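Local coordinates for protein L-threonine-O-3-phosphate decarboxylase (Porphyromonas gingivalis, PDB 3FKD) that probably binds pyridoxal 5'-phosphate and is thought to decarboxylate L-threonine O-3-phosphate, with the fold of the class I and II aminotransferase family, at residues 70-75 with 226-231; 53-58 with 235-240; 79-84 with 99-104; 63-68 with 181-186; 170-175 with 246-251. All coordinates share one frame; numbering follows the deposited sequence.

Contact 1 of 5, residues 70-75 with 226-231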
# COMPACT_ATOMS: atom_id res chain seq x y z
N ILE A 70 -9.17 -14.02 7.79
CA ILE A 70 -8.06 -13.50 6.99
C ILE A 70 -8.31 -12.05 6.57
O ILE A 70 -9.43 -11.61 6.38
CB ILE A 70 -7.66 -14.38 5.75
CG1 ILE A 70 -6.73 -15.53 6.16
CG2 ILE A 70 -6.90 -13.58 4.71
CD1 ILE A 70 -7.40 -16.75 6.74
N LEU A 71 -7.23 -11.32 6.42
CA LEU A 71 -7.33 -9.96 5.95
C LEU A 71 -6.06 -9.74 5.15
O LEU A 71 -4.95 -9.70 5.73
CB LEU A 71 -7.41 -8.98 7.12
CG LEU A 71 -7.29 -7.52 6.67
CD1 LEU A 71 -8.61 -6.93 6.35
CD2 LEU A 71 -6.58 -6.67 7.73
N VAL A 72 -6.21 -9.65 3.84
CA VAL A 72 -5.11 -9.37 2.95
C VAL A 72 -4.63 -7.93 3.15
O VAL A 72 -5.39 -7.03 3.28
CB VAL A 72 -5.44 -9.70 1.46
CG1 VAL A 72 -4.24 -9.48 0.55
CG2 VAL A 72 -5.94 -11.13 1.34
N THR A 73 -3.33 -7.74 3.13
CA THR A 73 -2.74 -6.47 3.49
C THR A 73 -1.75 -6.00 2.41
O THR A 73 -1.33 -6.80 1.59
CB THR A 73 -2.10 -6.56 4.91
OG1 THR A 73 -2.01 -5.26 5.46
CG2 THR A 73 -0.73 -7.20 4.85
N ASN A 74 -1.43 -4.72 2.36
CA ASN A 74 -0.43 -4.17 1.45
C ASN A 74 1.00 -4.47 1.94
O ASN A 74 1.74 -3.54 2.21
CB ASN A 74 -0.60 -2.66 1.34
CG ASN A 74 0.17 -2.03 0.19
OD1 ASN A 74 0.42 -2.62 -0.81
ND2 ASN A 74 0.49 -0.74 0.35
N GLY A 75 1.40 -5.74 2.01
CA GLY A 75 2.69 -6.09 2.59
C GLY A 75 2.54 -6.43 4.07
O GLY A 75 1.56 -6.06 4.68
N TRP A 226 -9.26 -1.02 -1.98
CA TRP A 226 -8.20 -1.08 -2.97
C TRP A 226 -6.81 -0.79 -2.35
O TRP A 226 -5.93 -0.18 -2.98
CB TRP A 226 -8.48 -0.16 -4.17
CG TRP A 226 -9.90 -0.05 -4.61
CD1 TRP A 226 -10.64 -0.98 -5.31
CD2 TRP A 226 -10.75 1.10 -4.46
NE1 TRP A 226 -11.90 -0.49 -5.57
CE2 TRP A 226 -12.00 0.77 -5.05
CE3 TRP A 226 -10.59 2.35 -3.86
CZ2 TRP A 226 -13.08 1.67 -5.06
CZ3 TRP A 226 -11.64 3.23 -3.85
CH2 TRP A 226 -12.89 2.89 -4.46
N ALA A 227 -6.60 -1.26 -1.12
CA ALA A 227 -5.28 -1.17 -0.48
C ALA A 227 -4.26 -2.23 -0.98
O ALA A 227 -3.05 -2.02 -0.85
CB ALA A 227 -5.42 -1.28 1.01
N VAL A 228 -4.77 -3.31 -1.57
CA VAL A 228 -3.92 -4.37 -2.14
C VAL A 228 -3.97 -4.35 -3.66
O VAL A 228 -5.02 -4.61 -4.26
CB VAL A 228 -4.33 -5.79 -1.62
CG1 VAL A 228 -3.40 -6.82 -2.13
CG2 VAL A 228 -4.35 -5.81 -0.08
N ASN A 229 -2.84 -4.05 -4.29
CA ASN A 229 -2.82 -3.86 -5.72
C ASN A 229 -3.02 -5.17 -6.53
O ASN A 229 -2.83 -6.28 -6.00
CB ASN A 229 -1.55 -3.10 -6.16
CG ASN A 229 -0.28 -3.94 -6.02
OD1 ASN A 229 0.01 -4.77 -6.89
ND2 ASN A 229 0.46 -3.75 -4.91
N ALA A 230 -3.40 -4.99 -7.80
CA ALA A 230 -3.97 -6.05 -8.65
C ALA A 230 -3.00 -7.13 -9.03
O ALA A 230 -3.34 -8.29 -8.99
CB ALA A 230 -4.61 -5.44 -9.95
N LEU A 231 -1.80 -6.72 -9.41
CA LEU A 231 -0.75 -7.66 -9.78
C LEU A 231 -0.34 -8.48 -8.59
O LEU A 231 -0.04 -9.66 -8.76
CB LEU A 231 0.47 -6.93 -10.28
CG LEU A 231 0.38 -6.38 -11.69
CD1 LEU A 231 1.61 -5.51 -11.91
CD2 LEU A 231 0.23 -7.51 -12.77
O HOH W 1 0.24 -1.34 -3.42

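Contact 2 of 5, residues 53-58 with 235-240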
# COMPACT_ATOMS: atom_id res chain seq x y z
N GLY A 53 -11.21 -9.98 -2.00
CA GLY A 53 -12.02 -11.01 -1.38
C GLY A 53 -11.83 -12.42 -1.90
O GLY A 53 -12.02 -13.38 -1.16
N THR A 54 -11.50 -12.56 -3.19
CA THR A 54 -11.26 -13.87 -3.75
C THR A 54 -9.95 -14.46 -3.20
O THR A 54 -9.89 -15.66 -2.86
CB THR A 54 -11.24 -13.84 -5.31
OG1 THR A 54 -12.53 -13.46 -5.78
CG2 THR A 54 -10.99 -15.19 -5.86
N LEU A 55 -8.91 -13.62 -3.11
CA LEU A 55 -7.68 -14.06 -2.48
C LEU A 55 -7.94 -14.46 -1.04
O LEU A 55 -7.52 -15.53 -0.60
CB LEU A 55 -6.57 -13.01 -2.56
CG LEU A 55 -5.17 -13.39 -2.08
CD1 LEU A 55 -4.76 -14.76 -2.66
CD2 LEU A 55 -4.18 -12.35 -2.48
N ARG A 56 -8.66 -13.60 -0.31
CA ARG A 56 -9.00 -13.87 1.08
C ARG A 56 -9.65 -15.23 1.21
O ARG A 56 -9.24 -16.06 2.02
CB ARG A 56 -9.93 -12.79 1.63
CG ARG A 56 -10.17 -12.91 3.13
CD ARG A 56 -11.24 -11.94 3.57
NE ARG A 56 -12.56 -12.32 3.09
CZ ARG A 56 -13.33 -11.56 2.31
NH1 ARG A 56 -12.91 -10.36 1.92
NH2 ARG A 56 -14.52 -11.98 1.93
N GLN A 57 -10.67 -15.45 0.39
CA GLN A 57 -11.37 -16.73 0.36
C GLN A 57 -10.40 -17.91 0.15
O GLN A 57 -10.41 -18.86 0.93
CB GLN A 57 -12.50 -16.67 -0.67
CG GLN A 57 -13.18 -17.98 -0.99
CD GLN A 57 -13.96 -18.54 0.18
OE1 GLN A 57 -13.41 -19.25 1.04
NE2 GLN A 57 -15.27 -18.26 0.20
N MSE A 58 -9.56 -17.87 -0.88
CA MSE A 58 -8.63 -18.98 -1.12
C MSE A 58 -7.54 -19.17 -0.03
O MSE A 58 -6.98 -20.26 0.11
CB MSE A 58 -7.93 -18.85 -2.46
CG MSE A 58 -8.83 -18.53 -3.65
SE MSE A 58 -7.57 -18.04 -5.07
CE MSE A 58 -8.65 -16.94 -6.21
N ALA A 235 -0.15 -12.45 -8.32
CA ALA A 235 1.03 -13.22 -7.94
C ALA A 235 0.70 -14.20 -6.83
O ALA A 235 1.06 -15.38 -6.89
CB ALA A 235 2.16 -12.30 -7.51
N ALA A 236 0.01 -13.71 -5.81
CA ALA A 236 -0.35 -14.55 -4.67
C ALA A 236 -1.24 -15.74 -5.05
O ALA A 236 -1.01 -16.85 -4.58
CB ALA A 236 -1.01 -13.73 -3.54
N LYS A 237 -2.25 -15.47 -5.88
CA LYS A 237 -3.14 -16.51 -6.39
C LYS A 237 -2.37 -17.64 -7.07
O LYS A 237 -2.64 -18.82 -6.87
CB LYS A 237 -4.16 -15.91 -7.37
CG LYS A 237 -5.45 -15.52 -6.71
CD LYS A 237 -6.27 -14.61 -7.59
CE LYS A 237 -7.50 -14.05 -6.83
NZ LYS A 237 -8.25 -13.05 -7.59
N PHE A 238 -1.39 -17.26 -7.89
CA PHE A 238 -0.48 -18.19 -8.56
C PHE A 238 0.39 -19.02 -7.59
O PHE A 238 0.45 -20.25 -7.68
CB PHE A 238 0.39 -17.43 -9.56
CG PHE A 238 1.05 -18.32 -10.56
CD1 PHE A 238 2.39 -18.62 -10.47
CD2 PHE A 238 0.32 -18.88 -11.59
CE1 PHE A 238 2.99 -19.44 -11.39
CE2 PHE A 238 0.92 -19.70 -12.50
CZ PHE A 238 2.25 -19.98 -12.40
N ILE A 239 1.07 -18.36 -6.66
CA ILE A 239 1.82 -19.08 -5.63
C ILE A 239 0.95 -20.11 -4.87
O ILE A 239 1.38 -21.26 -4.65
CB ILE A 239 2.52 -18.12 -4.65
CG1 ILE A 239 3.64 -17.36 -5.39
CG2 ILE A 239 3.00 -18.86 -3.37
CD1 ILE A 239 3.97 -15.95 -4.82
N LEU A 240 -0.27 -19.71 -4.49
CA LEU A 240 -1.18 -20.60 -3.78
C LEU A 240 -1.60 -21.85 -4.55
O LEU A 240 -1.79 -22.90 -3.95
CB LEU A 240 -2.44 -19.86 -3.34
CG LEU A 240 -2.27 -19.06 -2.07
CD1 LEU A 240 -3.55 -18.29 -1.75
CD2 LEU A 240 -1.90 -20.01 -0.98

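Contact 3 of 5, residues 79-84 with 99-104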
# COMPACT_ATOMS: atom_id res chain seq x y z
N ALA A 79 0.26 -4.45 7.66
CA ALA A 79 -0.44 -5.18 8.72
C ALA A 79 -0.00 -4.81 10.16
O ALA A 79 -0.82 -4.84 11.05
CB ALA A 79 -0.33 -6.67 8.51
N PHE A 80 1.28 -4.50 10.37
CA PHE A 80 1.80 -4.23 11.72
C PHE A 80 1.25 -2.90 12.21
O PHE A 80 0.86 -2.76 13.37
CB PHE A 80 3.34 -4.19 11.74
CG PHE A 80 3.96 -5.49 11.40
CD1 PHE A 80 3.52 -6.65 12.01
CD2 PHE A 80 4.97 -5.55 10.47
CE1 PHE A 80 4.07 -7.84 11.69
CE2 PHE A 80 5.54 -6.75 10.15
CZ PHE A 80 5.10 -7.89 10.76
N TYR A 81 1.25 -1.94 11.30
CA TYR A 81 0.67 -0.64 11.47
C TYR A 81 -0.86 -0.67 11.63
O TYR A 81 -1.43 0.04 12.47
CB TYR A 81 1.07 0.17 10.25
CG TYR A 81 2.47 0.70 10.33
CD1 TYR A 81 2.74 1.93 10.97
CD2 TYR A 81 3.53 -0.01 9.82
CE1 TYR A 81 4.02 2.42 11.06
CE2 TYR A 81 4.82 0.49 9.89
CZ TYR A 81 5.04 1.71 10.51
OH TYR A 81 6.32 2.19 10.58
N GLN A 82 -1.55 -1.46 10.80
CA GLN A 82 -2.98 -1.51 10.97
C GLN A 82 -3.38 -2.10 12.33
O GLN A 82 -4.44 -1.76 12.87
CB GLN A 82 -3.67 -2.26 9.83
CG GLN A 82 -4.99 -1.58 9.40
CD GLN A 82 -5.90 -2.50 8.61
OE1 GLN A 82 -5.53 -3.04 7.56
NE2 GLN A 82 -7.11 -2.69 9.11
N ILE A 83 -2.56 -3.01 12.85
CA ILE A 83 -2.81 -3.66 14.15
C ILE A 83 -2.54 -2.67 15.30
O ILE A 83 -3.37 -2.51 16.20
CB ILE A 83 -1.91 -4.92 14.33
CG1 ILE A 83 -2.33 -6.06 13.38
CG2 ILE A 83 -1.90 -5.39 15.78
CD1 ILE A 83 -1.47 -7.32 13.56
N ALA A 84 -1.38 -2.04 15.27
CA ALA A 84 -1.02 -0.92 16.15
C ALA A 84 -2.13 0.10 16.19
O ALA A 84 -2.56 0.47 17.28
CB ALA A 84 0.25 -0.27 15.68
N PHE A 99 12.75 -6.69 13.87
CA PHE A 99 12.31 -5.81 12.78
C PHE A 99 11.82 -4.45 13.34
O PHE A 99 10.91 -4.40 14.14
CB PHE A 99 11.19 -6.53 11.98
CG PHE A 99 10.83 -5.87 10.69
CD1 PHE A 99 11.80 -5.52 9.77
CD2 PHE A 99 9.51 -5.65 10.38
CE1 PHE A 99 11.46 -4.94 8.57
CE2 PHE A 99 9.16 -5.05 9.18
CZ PHE A 99 10.13 -4.69 8.29
N ALA A 100 12.42 -3.35 12.89
CA ALA A 100 12.24 -2.03 13.53
C ALA A 100 10.80 -1.56 13.40
O ALA A 100 10.33 -0.61 14.08
CB ALA A 100 13.20 -1.00 12.91
N GLU A 101 10.09 -2.24 12.51
CA GLU A 101 8.73 -1.88 12.20
C GLU A 101 7.69 -2.24 13.27
O GLU A 101 6.63 -1.62 13.29
CB GLU A 101 8.36 -2.43 10.82
CG GLU A 101 9.32 -1.91 9.72
CD GLU A 101 9.23 -0.41 9.54
OE1 GLU A 101 8.15 0.17 9.78
OE2 GLU A 101 10.26 0.19 9.14
N TYR A 102 7.96 -3.21 14.13
CA TYR A 102 7.05 -3.41 15.26
C TYR A 102 7.10 -2.16 16.13
O TYR A 102 6.06 -1.61 16.50
CB TYR A 102 7.36 -4.65 16.11
CG TYR A 102 7.76 -5.88 15.33
CD1 TYR A 102 7.19 -6.17 14.08
CD2 TYR A 102 8.72 -6.76 15.86
CE1 TYR A 102 7.57 -7.32 13.37
CE2 TYR A 102 9.11 -7.90 15.18
CZ TYR A 102 8.54 -8.18 13.92
OH TYR A 102 8.94 -9.31 13.23
N GLU A 103 8.32 -1.70 16.39
CA GLU A 103 8.50 -0.52 17.21
C GLU A 103 7.84 0.71 16.57
O GLU A 103 7.05 1.39 17.22
CB GLU A 103 9.97 -0.23 17.46
CG GLU A 103 10.23 0.50 18.76
CD GLU A 103 11.64 1.10 18.86
OE1 GLU A 103 12.64 0.36 18.67
OE2 GLU A 103 11.75 2.32 19.14
N ASP A 104 8.16 0.98 15.31
CA ASP A 104 7.69 2.17 14.63
C ASP A 104 6.18 2.20 14.64
O ASP A 104 5.60 3.25 14.88
CB ASP A 104 8.19 2.26 13.20
CG ASP A 104 9.70 2.32 13.11
OD1 ASP A 104 10.34 2.83 14.07
OD2 ASP A 104 10.26 1.85 12.09

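Contact 4 of 5, residues 63-68 with 181-186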
# COMPACT_ATOMS: atom_id res chain seq x y z
N ASN A 63 -5.59 -22.44 4.49
CA ASN A 63 -5.09 -22.38 5.85
C ASN A 63 -6.04 -22.98 6.89
O ASN A 63 -5.81 -22.82 8.09
CB ASN A 63 -4.73 -20.93 6.20
CG ASN A 63 -3.53 -20.42 5.41
OD1 ASN A 63 -3.48 -19.26 4.99
ND2 ASN A 63 -2.54 -21.30 5.21
N SER A 64 -7.09 -23.67 6.42
CA SER A 64 -8.10 -24.26 7.29
C SER A 64 -8.77 -23.26 8.23
O SER A 64 -9.10 -23.62 9.36
CB SER A 64 -7.48 -25.36 8.16
OG SER A 64 -7.48 -26.61 7.51
N VAL A 65 -8.99 -22.03 7.77
CA VAL A 65 -9.48 -20.98 8.64
C VAL A 65 -10.72 -20.39 8.00
O VAL A 65 -10.96 -20.61 6.82
CB VAL A 65 -8.41 -19.89 8.87
CG1 VAL A 65 -9.02 -18.67 9.50
CG2 VAL A 65 -7.33 -20.43 9.79
N ASP A 66 -11.52 -19.67 8.77
CA ASP A 66 -12.70 -19.04 8.20
C ASP A 66 -12.36 -17.83 7.34
O ASP A 66 -11.34 -17.17 7.53
CB ASP A 66 -13.69 -18.64 9.30
CG ASP A 66 -14.15 -19.85 10.13
OD1 ASP A 66 -13.87 -21.01 9.73
OD2 ASP A 66 -14.79 -19.65 11.19
N ASN A 67 -13.24 -17.56 6.38
CA ASN A 67 -13.15 -16.38 5.55
C ASN A 67 -13.00 -15.13 6.43
O ASN A 67 -12.28 -14.20 6.09
CB ASN A 67 -14.41 -16.28 4.72
CG ASN A 67 -14.17 -15.69 3.35
OD1 ASN A 67 -14.05 -14.48 3.17
ND2 ASN A 67 -14.10 -16.58 2.35
N ASN A 68 -13.73 -15.15 7.56
CA ASN A 68 -13.71 -14.12 8.57
C ASN A 68 -12.35 -13.86 9.23
O ASN A 68 -12.15 -12.85 9.92
CB ASN A 68 -14.63 -14.56 9.71
CG ASN A 68 -16.06 -14.28 9.43
OD1 ASN A 68 -16.41 -13.33 8.71
ND2 ASN A 68 -16.94 -15.11 10.02
N ALA A 181 -4.18 -22.39 11.77
CA ALA A 181 -5.26 -23.11 12.45
C ALA A 181 -5.09 -23.17 13.99
O ALA A 181 -5.92 -23.74 14.69
CB ALA A 181 -5.44 -24.53 11.84
N ASP A 182 -4.01 -22.58 14.50
CA ASP A 182 -3.87 -22.38 15.94
C ASP A 182 -4.76 -21.29 16.57
O ASP A 182 -4.93 -21.29 17.78
CB ASP A 182 -2.41 -22.16 16.33
CG ASP A 182 -1.55 -23.40 16.09
OD1 ASP A 182 -2.04 -24.51 16.41
OD2 ASP A 182 -0.42 -23.27 15.57
N ILE A 183 -5.35 -20.40 15.76
CA ILE A 183 -6.21 -19.35 16.31
C ILE A 183 -7.45 -19.94 16.96
O ILE A 183 -8.18 -19.27 17.67
CB ILE A 183 -6.68 -18.36 15.23
CG1 ILE A 183 -7.47 -19.10 14.15
CG2 ILE A 183 -5.51 -17.63 14.61
CD1 ILE A 183 -8.18 -18.18 13.15
N LYS A 184 -7.67 -21.23 16.70
CA LYS A 184 -8.92 -21.89 17.05
C LYS A 184 -9.04 -22.22 18.54
O LYS A 184 -8.25 -23.00 19.07
CB LYS A 184 -9.12 -23.14 16.21
CG LYS A 184 -9.20 -22.85 14.73
CD LYS A 184 -9.60 -24.08 13.93
CE LYS A 184 -9.83 -23.70 12.50
NZ LYS A 184 -9.42 -24.81 11.61
N GLY A 185 -10.05 -21.62 19.19
CA GLY A 185 -10.28 -21.81 20.60
C GLY A 185 -9.23 -21.05 21.37
O GLY A 185 -8.82 -21.43 22.47
N ARG A 186 -8.77 -19.96 20.77
CA ARG A 186 -7.65 -19.18 21.28
C ARG A 186 -7.87 -17.79 20.73
O ARG A 186 -8.03 -17.61 19.53
CB ARG A 186 -6.34 -19.75 20.76
CG ARG A 186 -5.15 -19.40 21.61
CD ARG A 186 -3.84 -19.89 20.96
NE ARG A 186 -3.95 -21.23 20.42
CZ ARG A 186 -3.75 -22.33 21.13
NH1 ARG A 186 -3.87 -23.51 20.56
NH2 ARG A 186 -3.44 -22.24 22.41

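Contact 5 of 5, residues 170-175 with 246-251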
# COMPACT_ATOMS: atom_id res chain seq x y z
N VAL A 170 8.43 -18.24 8.60
CA VAL A 170 7.96 -19.52 9.09
C VAL A 170 8.45 -20.64 8.18
O VAL A 170 8.59 -21.76 8.62
CB VAL A 170 6.44 -19.55 9.21
CG1 VAL A 170 5.82 -20.15 7.96
CG2 VAL A 170 6.05 -20.35 10.43
N SER A 171 8.75 -20.35 6.92
CA SER A 171 9.28 -21.38 6.04
C SER A 171 10.85 -21.46 5.95
O SER A 171 11.41 -22.33 5.27
CB SER A 171 8.58 -21.30 4.66
OG SER A 171 9.35 -20.50 3.78
N PHE A 172 11.54 -20.56 6.65
CA PHE A 172 13.00 -20.55 6.73
C PHE A 172 13.50 -21.49 7.85
O PHE A 172 14.56 -21.30 8.37
CB PHE A 172 13.54 -19.13 7.03
CG PHE A 172 13.37 -18.14 5.91
CD1 PHE A 172 14.31 -17.14 5.72
CD2 PHE A 172 12.27 -18.19 5.05
CE1 PHE A 172 14.16 -16.21 4.71
CE2 PHE A 172 12.11 -17.27 4.03
CZ PHE A 172 13.06 -16.28 3.85
N THR A 173 12.67 -22.46 8.22
CA THR A 173 13.00 -23.43 9.24
C THR A 173 12.33 -24.78 8.96
O THR A 173 11.20 -24.86 8.41
CB THR A 173 12.57 -22.99 10.65
OG1 THR A 173 13.01 -23.97 11.59
CG2 THR A 173 11.04 -22.90 10.75
N THR A 174 13.05 -25.82 9.39
CA THR A 174 12.70 -27.25 9.31
C THR A 174 11.81 -27.67 10.46
O THR A 174 11.13 -28.69 10.39
CB THR A 174 14.02 -28.05 9.48
OG1 THR A 174 14.79 -27.98 8.28
CG2 THR A 174 13.76 -29.51 9.87
N GLU A 175 11.84 -26.90 11.54
CA GLU A 175 11.20 -27.27 12.79
C GLU A 175 9.69 -27.05 12.76
O GLU A 175 9.14 -26.57 11.75
CB GLU A 175 11.81 -26.49 13.95
CG GLU A 175 13.36 -26.51 13.96
CD GLU A 175 13.95 -27.45 15.00
OE1 GLU A 175 13.72 -28.68 14.90
OE2 GLU A 175 14.67 -26.96 15.90
N PHE A 246 6.65 -23.41 -5.46
CA PHE A 246 7.16 -22.31 -4.69
C PHE A 246 7.67 -22.74 -3.34
O PHE A 246 7.96 -21.92 -2.50
CB PHE A 246 6.15 -21.15 -4.65
CG PHE A 246 5.92 -20.52 -5.99
CD1 PHE A 246 6.86 -19.66 -6.54
CD2 PHE A 246 4.78 -20.84 -6.74
CE1 PHE A 246 6.65 -19.10 -7.79
CE2 PHE A 246 4.58 -20.28 -7.97
CZ PHE A 246 5.51 -19.40 -8.49
N THR A 247 7.76 -24.05 -3.15
CA THR A 247 8.38 -24.64 -1.97
C THR A 247 9.88 -24.32 -1.90
O THR A 247 10.61 -24.39 -2.89
CB THR A 247 8.17 -26.14 -1.98
OG1 THR A 247 6.79 -26.40 -1.70
CG2 THR A 247 9.11 -26.85 -0.95
N LEU A 248 10.34 -23.97 -0.72
CA LEU A 248 11.69 -23.43 -0.57
C LEU A 248 12.66 -24.53 -0.17
O LEU A 248 12.33 -25.34 0.69
CB LEU A 248 11.63 -22.34 0.52
CG LEU A 248 12.74 -21.33 0.78
CD1 LEU A 248 12.20 -20.47 1.90
CD2 LEU A 248 14.06 -22.01 1.20
N PRO A 249 13.86 -24.58 -0.77
CA PRO A 249 14.77 -25.67 -0.42
C PRO A 249 15.47 -25.38 0.90
O PRO A 249 16.63 -24.96 0.89
CB PRO A 249 15.81 -25.67 -1.56
CG PRO A 249 15.62 -24.38 -2.30
CD PRO A 249 14.52 -23.58 -1.62
N ILE A 250 14.77 -25.58 2.00
CA ILE A 250 15.25 -25.15 3.29
C ILE A 250 16.38 -26.01 3.88
O ILE A 250 17.24 -25.48 4.58
CB ILE A 250 14.13 -24.95 4.33
CG1 ILE A 250 14.68 -24.24 5.57
CG2 ILE A 250 13.49 -26.27 4.70
CD1 ILE A 250 15.42 -22.97 5.27
N ARG A 251 16.41 -27.32 3.61
CA ARG A 251 17.49 -28.15 4.14
C ARG A 251 18.80 -27.76 3.50
O ARG A 251 19.80 -27.50 4.17
CB ARG A 251 17.25 -29.64 3.95
CG ARG A 251 16.14 -30.15 4.80
CD ARG A 251 16.38 -31.56 5.30
NE ARG A 251 15.72 -31.75 6.59
CZ ARG A 251 14.39 -31.72 6.77
NH1 ARG A 251 13.57 -31.51 5.73
NH2 ARG A 251 13.89 -31.89 7.99

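Contact 1 of 5, residues 70-75 with 226-231
This is a small, buried contact of mixed apolar and water-bridged character, joining the end of outermost strand 70-73 of the large sheet to the loop leading into helix 230-241. Val72 and Val228 cross at about a right angle, Val72 CG1 lying 3.7 Å from Val228 CG2. Val228 CG2, anti to its carbonyl carbon, also rests 3.6 Å from Thr73 O. Asn74, centre of an inverse gamma turn, sets its CB 3.3 Å from Ala227 O. A water 2.9 Å from Asn74 OD1 probably donates to it, and the water in turn accepts from Asn229 ND2 at 2.8 Å. Asn74 ND2 donates to Ala227 O of the second subunit, while Asn229 ND2 also bonds Leu204 O, which probably fixes the rotation of both amides. Asn229 is the N-cap residue of helix 230-241, its OD1 receiving Ala232 N. The contact thus sits at the dimer interface of an aminotransferase-like fold.

Contact 2 of 5, residues 53-58 with 235-240
Two helical turns, 53-58 and 235-240, run nearly parallel, their axes 10.4 Å apart at closest approach and crossing at 23°. No hydrogen bond spans them, and the contact is made mainly by side chains. The apolar part centres on Leu55, whose CG stands anti to the backbone N (chi1 -173°) and so carries both methyls across the gap. Its CD2 touches Ala236 CB at 3.6 Å, while the other branch, Leu55 CD1, meets Leu240 CD1 at 3.8 Å as the two leucines cross obliquely. Leu240 also touches Leu59 and Arg62, one and two turns further along helix 53-62.

The second part is the aliphatic stem of Lys237. Extended beyond CG, it lies across the selenomethionine Met58 at about a right angle, with Met58 SE 3.7 Å from Lys237 CG. Further out it crosses Thr54, whose methyl CG2 is 3.8 Å from Lys237 CE. The ammonium group thus ends beside Thr54, with Lys237 NZ 3.8 Å from Thr54 CB. The hydroxyl of Thr54 is engaged elsewhere, with Glu49, so Thr54 offers Lys237 its carbon atoms, not its hydroxyl. A buried leucine-alanine centre bordered by a long lysine stem at a partly exposed margin joins two helices far apart in sequence, in the small positive crossing angle common among near-parallel packed helices.

Contact 3 of 5, residues 79-84 with 99-104
Aromatic packing carries one half of this buried contact between helix 75-86 and the start of helix 100-108, whose short segments cross at -28° with their axes 9.2 Å apart. Tyr102 turns its ring edge to the face of Phe80 in a T-shaped stack, centroids 5.1 Å apart and planes at 77°. Tyr102 CE1 does the touching, 3.6 Å from Phe80 CZ and offset toward the rim of that ring. Phe99 adds its own edge, with CE2 4.1 Å from Phe80 CE2. Tyr102 OH bonds Asp166 at the end of strand 162-166, and Trp134 packs against both Phe80 and Tyr102.

Polar contact occupies the other half. Tyr81 OH donates to Glu101 OE1 at 2.8 Å, meeting that oxygen nearly along its C-O axis and in the plane of the phenol ring. The bend of Glu101 at chi2 (-64°) folds the carboxylate back to this point. The same hydroxyl, Tyr81 OH, lies 3.2 Å from Asp104 CB. Thr224 and Pro225 of the second subunit pack on Tyr81 and Glu101 respectively. In this buried subunit interface, the donated hydrogen bond probably stabilises the carboxylate form of Glu101 against the cost of burial.

Contact 4 of 5, residues 63-68 with 181-186
Two torsions bring the key groups of 181-186 up to the turn after helix 53-62. Ile183 holds CG1 in the crowded position between backbone N and carbonyl carbon (chi1 60°) and then extends, aiming CD1 at Val65. Lys184 sets CG anti to its carbonyl carbon, runs straight, and bends only at chi4 (146°) to place its ammonium. The isoleucine and valine meet tip to tip, Ile183 CD1 lying 3.8 Å from Val65 CG1 and 4.1 Å from Val65 CG2. Nearer the surface, Ser64 CB and Ala181 CB approach to 4.3 Å. Pro180 packs on Val65 and Asn63, while Val210 of strand 207-210 touches Ile183.

The one hydrogen bond across is Lys184 NZ to Ser64 O, 2.6 Å long and almost in line with the carbonyl, its C=O...N angle being 167°. Ser64, with positive phi, is the C-prime residue of the Schellman motif that ends the helix. On the far side, Arg186 NE reaches back to Asp182 O at 2.8 Å, spanning type II turn 183-186 from the preceding residue. A lysine cation on the carbonyl just past a helix C-terminus probably offsets the partial negative charge there, although exposure of both residues to solvent should weaken the effect.

Contact 5 of 5, residues 170-175 with 246-251
An inverse gamma turn centred on Pro249 leads into helix 250-266, with Pro249 itself at the N-cap position; this entrance packs against loop 170-175, which follows strand 162-166 of the large sheet and contains an ST turn. Ile250, first residue of the helix, makes the central contact. Ile250 CB lies 3.9 Å from Ser171 O. The chain then runs along the loop backbone, because CG1 stands anti to the Ile250 N (chi1 -169°) and comes 3.8 Å from Thr173 N. The tip, Ile250 CD1, settles 3.5 Å from Phe172 C. The other branch, Ile250 CG2, occupies the crowded position between backbone N and carbonyl carbon and approaches Thr174 OG1 at 4.2 Å.

Leu248, the first residue of the turn, places its CD1 in the corner between two side chains, 3.4 Å from Ser171 OG and 3.8 Å from Phe172 CE2; leucine and phenylalanine cross at about a right angle. The Phe172 ring also meets Trp253 and stands edge-to-face with Tyr169. On the exposed side, Arg251 bends at chi2 so that its NH2 lies 3.0 Å from Thr174 CG2, with Thr174 OG1, a hydroxyl that bonds Gln254, over one face of the guanidinium. Within the loop, the ST turn holds the backbone in shape: Glu175 N donates to Thr173 OG1 over 3.2 Å, with an N-H...O angle of 168°.

In the fold
Contacts 1, 2 and 4 form a continuous region around helix 53-62 and strand 70-73. Contacts 1 and 2 share helix 230-241, centres 10 Å apart; Val72 CG1 of the first lies 4.2 Å from Leu55 CD2 of the second. Arg56 NE to Asn67 OD1, 2.6 Å and probably a hydrogen bond, ties contact 2 to contact 4. Strand 70-73 runs into helix 75-86, linking contact 1 to contact 3, and both reach the second subunit. Contact 5 touches contact 2 through Phe246, but its centre is about 25 Å from that of contact 3, across the chain's centre. As in relatives, pyridoxal phosphate probably lies near the Tyr102-Asp166 bond of contact 3; contact 5's loop follows strand 162-166.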